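Local coordinates for protein CRISPR-associated endonuclease Cas2 2 (Thermus thermophilus, PDB 1ZPW) that probably acts as a metal-dependent endoribonuclease of CRISPR adaptive immunity, working as a homodimer that also assembles with Cas1, at residues 14-17 and 18-22. Sequence-based numbering, arbitrary orientation.
Sequences DDTR and RVKLA
Asp15 and Arg18, three residues apart in the first turn of helix 15-26, show how a helix start can be fastened by side chains as well as by its backbone. Arg18 reaches back end-on, and both terminal nitrogens converge on one carboxylate oxygen: NH2 lies 2.9 Å from Asp15 OD1, and NH1 lies 3.1 Å from the same atom. OD1 lies almost coplanar with the guanidinium, meeting it edge-on, whereas the carboxylate is turned 76° against it; NH1 takes the anti lone pair of OD1 and NH2 arrives from above the carboxylate plane. With CG anti to the backbone N and the chain extended to CD, a bend at chi3 (-51°) turns the guanidinium back toward the helix start, one face toward Asp14 O. NH1 also donates to Ile12 O, which ties the salt bridge to the loop before the helix.

Asp14 is the N-cap. Its OD2 accepts from Arg17 N at 2.9 Å in a nearly straight bond (165°), while its carbonyl O receives Arg18 N, also at 2.9 Å, and opens the helical bonding that Asp15 O to Val19 N continues. Arg17 lays its guanidinium against Asp14 CB, but its NE pairs with Asp62.

The packed side of the helix faces the rest of the chain. There Leu21, whose N donates to Arg17 O, is buried against Tyr10, Ile12 and Leu57. Asp15, Thr16, Val19 and Lys20 lie on the solvent side, where the salt bridge still holds Asp15 but the extended Lys20 runs only loosely alongside Thr16, its CE 3.8 Å from Thr16 CG2.

Two acidic residues at the N-terminal end of a helix are probably stabilised by the helix dipole, and Asp15 probably tempers the charge of Arg18, whose side chain lies about 7 Å from that of Asp11, the predicted catalytic magnesium ligand.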
loop_
_atom_site.group_PDB
_atom_site.type_symbol
_atom_site.label_atom_id
_atom_site.label_comp_id
_atom_site.label_asym_id
_atom_site.label_seq_id
_atom_site.Cartn_x
_atom_site.Cartn_y
_atom_site.Cartn_z
ATOM N N ASP A 14 0.142 15.933 0.875
ATOM C CA ASP A 14 1.224 16.457 1.683
ATOM C C ASP A 14 2.489 15.625 1.582
ATOM O O ASP A 14 2.474 14.402 1.846
ATOM C CB ASP A 14 0.794 16.547 3.141
ATOM C CG ASP A 14 1.884 17.120 4.022
ATOM O OD1 ASP A 14 2.098 18.370 3.959
ATOM O OD2 ASP A 14 2.597 16.444 4.780
ATOM N N ASP A 15 3.603 16.258 1.199
ATOM C CA ASP A 15 4.824 15.473 0.969
ATOM C C ASP A 15 5.332 14.745 2.221
ATOM O O ASP A 15 5.777 13.602 2.132
ATOM C CB ASP A 15 5.964 16.362 0.436
ATOM C CG ASP A 15 5.788 16.768 -1.013
ATOM O OD1 ASP A 15 4.930 16.237 -1.765
ATOM O OD2 ASP A 15 6.527 17.670 -1.486
ATOM N N THR A 16 5.315 15.434 3.376
ATOM C CA THR A 16 5.810 14.840 4.612
ATOM C C THR A 16 4.982 13.617 5.022
ATOM O O THR A 16 5.557 12.585 5.351
ATOM C CB THR A 16 5.849 15.881 5.746
ATOM O OG1 THR A 16 6.803 16.904 5.416
ATOM C CG2 THR A 16 6.405 15.270 7.024
ATOM N N ARG A 17 3.660 13.741 4.993
ATOM C CA ARG A 17 2.799 12.593 5.292
ATOM C C ARG A 17 3.036 11.475 4.292
ATOM O O ARG A 17 3.043 10.316 4.674
ATOM C CB ARG A 17 1.336 12.986 5.243
ATOM C CG ARG A 17 0.963 13.925 6.374
ATOM C CD ARG A 17 -0.512 13.923 6.677
ATOM N NE ARG A 17 -1.338 14.237 5.515
ATOM C CZ ARG A 17 -1.659 15.476 5.125
ATOM N NH1 ARG A 17 -1.184 16.545 5.777
ATOM N NH2 ARG A 17 -2.428 15.644 4.061
ATOM N N ARG A 18 3.271 11.820 3.027
ATOM C CA ARG A 18 3.465 10.773 2.017
ATOM C C ARG A 18 4.758 9.994 2.260
ATOM O O ARG A 18 4.796 8.772 2.108
ATOM C CB ARG A 18 3.498 11.365 0.607
ATOM C CG ARG A 18 3.185 10.302 -0.485
ATOM C CD ARG A 18 3.392 10.855 -1.917
ATOM N NE ARG A 18 2.674 12.105 -2.020
ATOM C CZ ARG A 18 3.243 13.299 -2.093
ATOM N NH1 ARG A 18 2.467 14.369 -2.070
ATOM N NH2 ARG A 18 4.580 13.421 -2.184
ATOM N N VAL A 19 5.815 10.715 2.646
ATOM C CA VAL A 19 7.101 10.078 2.924
ATOM C C VAL A 19 6.910 9.123 4.110
ATOM O O VAL A 19 7.377 7.982 4.080
ATOM C CB VAL A 19 8.178 11.137 3.287
ATOM C CG1 VAL A 19 9.369 10.437 3.883
ATOM C CG2 VAL A 19 8.582 11.895 2.007
ATOM N N LYS A 20 6.209 9.600 5.149
ATOM C CA LYS A 20 5.997 8.740 6.322
ATOM C C LYS A 20 5.184 7.492 5.982
ATOM O O LYS A 20 5.501 6.369 6.442
ATOM C CB LYS A 20 5.307 9.525 7.428
ATOM C CG LYS A 20 6.240 10.603 7.999
ATOM C CD LYS A 20 5.542 11.371 9.093
ATOM C CE LYS A 20 6.411 12.507 9.560
ATOM N NZ LYS A 20 5.649 13.330 10.559
ATOM N N LEU A 21 4.164 7.674 5.138
ATOM C CA LEU A 21 3.332 6.536 4.751
ATOM C C LEU A 21 4.135 5.546 3.906
ATOM O O LEU A 21 4.057 4.362 4.130
ATOM C CB LEU A 21 2.076 7.000 4.004
ATOM C CG LEU A 21 1.204 5.830 3.549
ATOM C CD1 LEU A 21 0.658 5.014 4.733
ATOM C CD2 LEU A 21 0.065 6.329 2.674
ATOM N N ALA A 22 4.920 6.032 2.956
ATOM C CA ALA A 22 5.763 5.121 2.169
ATOM C C ALA A 22 6.747 4.347 3.028
ATOM O O ALA A 22 6.968 3.155 2.799
ATOM C CB ALA A 22 6.497 5.871 1.050
#